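Local coordinates for protein myosin-I heavy chain (Dictyostelium discoideum, PDB 5EJR) that is an actin-based class VII myosin motor with ATPase activity, involved in the early steps of phagocytosis and adhesion, represented here by its second MyTH4-FERM tail module, at residues F14-R19 / N39-F44; G334-V339 / S415-F420. All coordinates share one frame; numbering follows the deposited sequence.

Interaction 1 of 2, residues F14-R19 / N39-F44; sequences FRSFKR and NTAFYF
F14 and F42 meet as an offset stack, centroids 5.0 Å apart and planes at 29°. The CE2 corner of the F14 ring lies over one face of F42, displaced toward the rim. The rim of F17 meets the rim of F42, with F17 CE1 3.6 Å from F42 CE2, and neither ring lies over the other. Beside this cluster the methyl of A41 sits at the edge of the F14 ring, in its plane, with A41 CB 3.7 Å from F14 CD2. The same methyl lies 3.4 Å from S16 OG. At the edge of the F17 ring, N39 OD1 comes within 3.4 Å of F17 CZ, in the ring plane, and the amide stands almost upright to the ring at 88°.

Residues outside the two segments hold several of these groups. S16 OG lies between its own backbone N and carbonyl carbon (chi1 66°) and is hydrogen-bonded to P38 O. The N39 amide is held through ND2 by D37 OD1. W9 on helix 5-11 packs on F14, and L6 and A10 on the same helix pack on F42.

F14 is the N-cap residue of helix 15-25, and N39-A41 lie in a short 3-10 segment. A41 O bonds R113 of helix 104-113. The contact is an aromatic cluster joining the start of helix 15-25 to the 39-42 loop, with helix 5-11 packed on it, beside the MyTH4 helical bundle.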
loop_
_atom_site.group_PDB
_atom_site.type_symbol
_atom_site.label_atom_id
_atom_site.label_comp_id
_atom_site.label_asym_id
_atom_site.label_seq_id
_atom_site.Cartn_x
_atom_site.Cartn_y
_atom_site.Cartn_z
ATOM N N PHE A 14 -4.352 34.899 16.123
ATOM C CA PHE A 14 -3.244 35.277 15.245
ATOM C C PHE A 14 -2.320 36.252 15.964
ATOM O O PHE A 14 -2.793 37.052 16.774
ATOM C CB PHE A 14 -3.777 35.913 13.944
ATOM C CG PHE A 14 -3.824 35.030 12.711
ATOM C CD1 PHE A 14 -4.363 33.746 12.770
ATOM C CD2 PHE A 14 -3.392 35.508 11.478
ATOM C CE1 PHE A 14 -4.431 32.944 11.624
ATOM C CE2 PHE A 14 -3.467 34.707 10.329
ATOM C CZ PHE A 14 -3.981 33.429 10.412
ATOM N N ARG A 15 -1.015 36.181 15.665
ATOM C CA ARG A 15 0.005 37.061 16.231
ATOM C C ARG A 15 -0.308 38.525 15.882
ATOM O O ARG A 15 -0.373 39.364 16.785
ATOM C CB ARG A 15 1.405 36.687 15.712
ATOM C CG ARG A 15 1.916 35.322 16.167
ATOM C CD ARG A 15 3.416 35.228 15.989
ATOM N NE ARG A 15 3.922 33.860 16.126
ATOM C CZ ARG A 15 4.244 33.281 17.282
ATOM N NH1 ARG A 15 4.073 33.931 18.428
ATOM N NH2 ARG A 15 4.717 32.042 17.302
ATOM N N SER A 16 -0.558 38.804 14.574
ATOM C CA SER A 16 -0.861 40.129 14.009
ATOM C C SER A 16 -2.051 40.829 14.661
ATOM O O SER A 16 -2.009 42.050 14.835
ATOM C CB SER A 16 -1.043 40.047 12.495
ATOM O OG SER A 16 -2.193 39.291 12.155
ATOM N N PHE A 17 -3.098 40.065 15.026
ATOM C CA PHE A 17 -4.291 40.600 15.693
ATOM C C PHE A 17 -4.061 40.819 17.191
ATOM O O PHE A 17 -4.655 41.724 17.770
ATOM C CB PHE A 17 -5.507 39.698 15.457
ATOM C CG PHE A 17 -6.083 39.786 14.064
ATOM C CD1 PHE A 17 -5.533 39.053 13.017
ATOM C CD2 PHE A 17 -7.175 40.602 13.796
ATOM C CE1 PHE A 17 -6.061 39.142 11.728
ATOM C CE2 PHE A 17 -7.705 40.688 12.506
ATOM C CZ PHE A 17 -7.145 39.956 11.482
ATOM N N LYS A 18 -3.222 39.977 17.814
ATOM C CA LYS A 18 -2.891 40.051 19.236
ATOM C C LYS A 18 -1.965 41.246 19.545
ATOM O O LYS A 18 -2.234 41.981 20.497
ATOM C CB LYS A 18 -2.268 38.728 19.714
ATOM C CG LYS A 18 -3.289 37.645 20.022
ATOM C CD LYS A 18 -2.595 36.370 20.478
ATOM C CE LYS A 18 -3.541 35.323 21.005
ATOM N NZ LYS A 18 -4.228 35.748 22.257
ATOM N N ARG A 19 -0.881 41.428 18.735
ATOM C CA ARG A 19 0.111 42.509 18.848
ATOM C C ARG A 19 -0.551 43.886 18.681
ATOM O O ARG A 19 -0.193 44.826 19.392
ATOM C CB ARG A 19 1.231 42.346 17.806
ATOM C CG ARG A 19 2.155 41.157 18.013
ATOM C CD ARG A 19 3.066 41.012 16.810
ATOM N NE ARG A 19 3.795 39.742 16.802
ATOM C CZ ARG A 19 5.088 39.613 17.082
ATOM N NH1 ARG A 19 5.816 40.675 17.403
ATOM N NH2 ARG A 19 5.666 38.419 17.044
ATOM N N ASN A 39 -5.054 42.207 9.201
ATOM C CA ASN A 39 -5.635 41.402 8.126
ATOM C C ASN A 39 -4.619 41.014 7.034
ATOM O O ASN A 39 -4.865 40.038 6.322
ATOM C CB ASN A 39 -6.871 42.093 7.529
ATOM C CG ASN A 39 -7.975 42.338 8.533
ATOM O OD1 ASN A 39 -8.762 41.447 8.870
ATOM N ND2 ASN A 39 -8.056 43.557 9.039
ATOM N N THR A 40 -3.468 41.731 6.930
ATOM C CA THR A 40 -2.402 41.458 5.944
ATOM C C THR A 40 -1.752 40.059 6.126
ATOM O O THR A 40 -1.046 39.574 5.229
ATOM C CB THR A 40 -1.349 42.584 5.922
ATOM O OG1 THR A 40 -0.643 42.613 7.160
ATOM C CG2 THR A 40 -1.944 43.951 5.623
ATOM N N ALA A 41 -1.999 39.420 7.293
ATOM C CA ALA A 41 -1.497 38.093 7.619
ATOM C C ALA A 41 -2.250 37.038 6.798
ATOM O O ALA A 41 -1.715 35.960 6.582
ATOM C CB ALA A 41 -1.657 37.820 9.108
ATOM N N PHE A 42 -3.479 37.366 6.332
ATOM C CA PHE A 42 -4.316 36.500 5.499
ATOM C C PHE A 42 -3.959 36.587 4.008
ATOM O O PHE A 42 -4.565 35.884 3.197
ATOM C CB PHE A 42 -5.792 36.879 5.663
ATOM C CG PHE A 42 -6.416 36.548 6.994
ATOM C CD1 PHE A 42 -6.568 35.225 7.400
ATOM C CD2 PHE A 42 -6.920 37.552 7.810
ATOM C CE1 PHE A 42 -7.176 34.917 8.617
ATOM C CE2 PHE A 42 -7.534 37.242 9.024
ATOM C CZ PHE A 42 -7.662 35.927 9.415
ATOM N N TYR A 43 -3.014 37.461 3.641
ATOM C CA TYR A 43 -2.676 37.680 2.245
ATOM C C TYR A 43 -1.350 37.072 1.839
ATOM O O TYR A 43 -0.406 37.047 2.639
ATOM C CB TYR A 43 -2.710 39.191 1.899
ATOM C CG TYR A 43 -3.989 39.927 2.251
ATOM C CD1 TYR A 43 -5.228 39.300 2.155
ATOM C CD2 TYR A 43 -3.970 41.278 2.584
ATOM C CE1 TYR A 43 -6.404 39.964 2.492
ATOM C CE2 TYR A 43 -5.147 41.968 2.877
ATOM C CZ TYR A 43 -6.363 41.302 2.835
ATOM O OH TYR A 43 -7.536 41.958 3.124
ATOM N N PHE A 44 -1.278 36.613 0.573
ATOM C CA PHE A 44 -0.088 36.031 -0.051
ATOM C C PHE A 44 1.117 36.977 0.011
ATOM O O PHE A 44 0.969 38.186 -0.144
ATOM C CB PHE A 44 -0.370 35.625 -1.521
ATOM C CG PHE A 44 0.851 35.189 -2.314
ATOM C CD1 PHE A 44 1.643 36.121 -2.979
ATOM C CD2 PHE A 44 1.244 33.855 -2.342
ATOM C CE1 PHE A 44 2.807 35.727 -3.651
ATOM C CE2 PHE A 44 2.397 33.460 -3.032
ATOM C CZ PHE A 44 3.172 34.399 -3.678
#

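Interaction 2 of 2, residues G334-V339 / S415-F420; sequences GLYTNV and SKSPLF. With EDO (1,2-ethanediol), chain F.
The Y336 ring packs against S417 and F420 on the buried side of this contact. Its CD1 atom lies 3.6 Å from S417 OG and 3.7 Å from S417 CB. At the far end of the ring, Y336 OH is 3.8 Å from F420 CD1, and the two side chains cross obliquely. The hydroxyl of Y336 is hydrogen-bonded to E330 on helix 317-332, and I327 and W331 of that helix also touch the ring. F420 sets its ring edge-to-face with F299. An alanine at Y336 would probably leave a gap beside S417 and F420 and deprive E330 of its hydroxyl partner.

Both segments are turns at helix ends in the helical middle lobe of the FERM domain. G334 closes the preceding helix in a Schellman motif. S417-F420 make a type I beta turn after helix 402-416 and lead to the first strand of the PH-like lobe.

The other side is looser, more polar and faces solvent at N338 and P418. N338 CG lies anti to its backbone N (chi1 -173°), which carries the amide toward K416 O. N338 ND2 gives that oxygen a weak hydrogen bond, 2.8 Å long but bent to 119°. The same nitrogen lies 3.5 Å from P418 CD, where the side chains cross at about a right angle. A water links the N338 backbone to the S417 side chain. It accepts from N338 N and donates to S417 OG at 2.7 Å; that hydroxyl is also bonded to I413 O. V339 CG2 touches K416 CD at 4.3 Å, while K416 NZ turns away to a salt bridge with D343. Beyond P418, an ethanediol probably from the crystallisation liquor donates to P418 O and is also bonded to N441.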
loop_
_atom_site.group_PDB
_atom_site.type_symbol
_atom_site.label_atom_id
_atom_site.label_comp_id
_atom_site.label_asym_id
_atom_site.label_seq_id
_atom_site.Cartn_x
_atom_site.Cartn_y
_atom_site.Cartn_z
ATOM N N GLY A 334 12.525 -21.956 -8.547
ATOM C CA GLY A 334 13.323 -22.750 -7.617
ATOM C C GLY A 334 12.877 -22.674 -6.168
ATOM O O GLY A 334 13.649 -23.014 -5.274
ATOM N N LEU A 335 11.613 -22.289 -5.906
ATOM C CA LEU A 335 11.129 -22.213 -4.515
ATOM C C LEU A 335 10.886 -23.576 -3.846
ATOM O O LEU A 335 10.931 -23.660 -2.623
ATOM C CB LEU A 335 9.894 -21.320 -4.427
ATOM C CG LEU A 335 10.109 -19.888 -4.976
ATOM C CD1 LEU A 335 8.863 -19.059 -4.836
ATOM C CD2 LEU A 335 11.301 -19.164 -4.283
ATOM N N TYR A 336 10.679 -24.648 -4.628
ATOM C CA TYR A 336 10.444 -25.985 -4.087
ATOM C C TYR A 336 11.654 -26.903 -4.294
ATOM O O TYR A 336 11.777 -27.527 -5.340
ATOM C CB TYR A 336 9.163 -26.592 -4.707
ATOM C CG TYR A 336 7.931 -25.758 -4.442
ATOM C CD1 TYR A 336 7.488 -25.524 -3.140
ATOM C CD2 TYR A 336 7.188 -25.226 -5.489
ATOM C CE1 TYR A 336 6.352 -24.757 -2.890
ATOM C CE2 TYR A 336 6.029 -24.488 -5.251
ATOM C CZ TYR A 336 5.625 -24.244 -3.950
ATOM O OH TYR A 336 4.502 -23.497 -3.715
ATOM N N THR A 337 12.534 -27.011 -3.311
ATOM C CA THR A 337 13.732 -27.833 -3.505
ATOM C C THR A 337 13.831 -29.046 -2.532
ATOM O O THR A 337 14.848 -29.746 -2.558
ATOM C CB THR A 337 14.990 -26.951 -3.512
ATOM O OG1 THR A 337 14.937 -26.024 -2.423
ATOM C CG2 THR A 337 15.145 -26.177 -4.830
ATOM N N ASN A 338 12.748 -29.378 -1.778
ATOM C CA ASN A 338 12.743 -30.587 -0.931
ATOM C C ASN A 338 12.396 -31.794 -1.830
ATOM O O ASN A 338 11.560 -32.648 -1.510
ATOM C CB ASN A 338 11.758 -30.464 0.259
ATOM C CG ASN A 338 11.858 -31.615 1.253
ATOM O OD1 ASN A 338 12.902 -32.275 1.390
ATOM N ND2 ASN A 338 10.765 -31.914 1.941
ATOM N N VAL A 339 13.051 -31.859 -2.964
ATOM C CA VAL A 339 12.730 -32.853 -3.972
ATOM C C VAL A 339 14.001 -33.526 -4.497
ATOM O O VAL A 339 15.015 -32.854 -4.684
ATOM C CB VAL A 339 11.892 -32.056 -5.026
ATOM C CG1 VAL A 339 12.746 -31.295 -6.033
ATOM C CG2 VAL A 339 10.818 -32.883 -5.688
ATOM N N SER A 415 2.849 -32.605 -1.700
ATOM C CA SER A 415 3.213 -33.717 -0.816
ATOM C C SER A 415 4.675 -33.700 -0.382
ATOM O O SER A 415 5.022 -34.307 0.629
ATOM C CB SER A 415 2.897 -35.055 -1.484
ATOM O OG SER A 415 3.738 -35.299 -2.603
ATOM N N LYS A 416 5.545 -33.070 -1.174
ATOM C CA LYS A 416 6.967 -33.090 -0.898
ATOM C C LYS A 416 7.507 -31.806 -0.294
ATOM O O LYS A 416 8.635 -31.799 0.185
ATOM C CB LYS A 416 7.724 -33.475 -2.178
ATOM C CG LYS A 416 7.515 -34.963 -2.482
ATOM C CD LYS A 416 7.818 -35.351 -3.898
ATOM C CE LYS A 416 7.394 -36.782 -4.137
ATOM N NZ LYS A 416 8.186 -37.747 -3.325
ATOM N N SER A 417 6.704 -30.739 -0.262
ATOM C CA SER A 417 7.161 -29.434 0.210
ATOM C C SER A 417 6.454 -28.928 1.466
ATOM O O SER A 417 5.290 -28.515 1.399
ATOM C CB SER A 417 7.066 -28.410 -0.914
ATOM O OG SER A 417 7.468 -29.007 -2.134
ATOM N N PRO A 418 7.155 -28.884 2.623
ATOM C CA PRO A 418 6.499 -28.369 3.849
ATOM C C PRO A 418 6.111 -26.891 3.786
ATOM O O PRO A 418 5.255 -26.465 4.536
ATOM C CB PRO A 418 7.513 -28.646 4.967
ATOM C CG PRO A 418 8.594 -29.473 4.362
ATOM C CD PRO A 418 8.543 -29.320 2.880
ATOM N N LEU A 419 6.691 -26.128 2.869
ATOM C CA LEU A 419 6.350 -24.716 2.714
ATOM C C LEU A 419 5.109 -24.521 1.813
ATOM O O LEU A 419 4.643 -23.392 1.682
ATOM C CB LEU A 419 7.539 -23.934 2.130
ATOM C CG LEU A 419 8.782 -23.718 3.023
ATOM C CD1 LEU A 419 9.873 -23.057 2.238
ATOM C CD2 LEU A 419 8.467 -22.866 4.248
ATOM N N PHE A 420 4.593 -25.599 1.177
ATOM C CA PHE A 420 3.432 -25.465 0.303
ATOM C C PHE A 420 2.225 -24.968 1.112
ATOM O O PHE A 420 1.914 -25.530 2.155
ATOM C CB PHE A 420 3.099 -26.801 -0.400
ATOM C CG PHE A 420 1.908 -26.668 -1.326
ATOM C CD1 PHE A 420 2.067 -26.196 -2.621
ATOM C CD2 PHE A 420 0.618 -26.914 -0.864
ATOM C CE1 PHE A 420 0.960 -26.015 -3.455
ATOM C CE2 PHE A 420 -0.492 -26.694 -1.675
ATOM C CZ PHE A 420 -0.318 -26.253 -2.974
HETATM C C1 EDO F . 4.204 -26.492 7.882
HETATM O O1 EDO F . 5.182 -27.147 7.086
HETATM C C2 EDO F . 3.079 -27.515 8.078
HETATM O O2 EDO F . 2.049 -26.963 8.845
HETATM O O HOH W 1 10.110 -28.516 -1.853
#

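Interactions 1 and 2 lie on opposite sides of the chain's centre. Their centres are 69 Å apart and their nearest atoms about 53 Å apart, so neither touches the other. They follow in series along the chain: 14-19 with 39-44 closes before 334-339 with 415-420 begins. Interaction 1 joins near neighbours in sequence, with 19 residues between its segments. Interaction 2 spans 75 intervening residues, 49 of them helical. The first is mainly aromatic, next to the MyTH4 domain. The second mixes ring contacts with a water and a weak bond, within the helical FERM lobe, where the chain leaves for the PH-like lobe. The ethanediol, probably from the crystallisation liquor, lies at interaction 2.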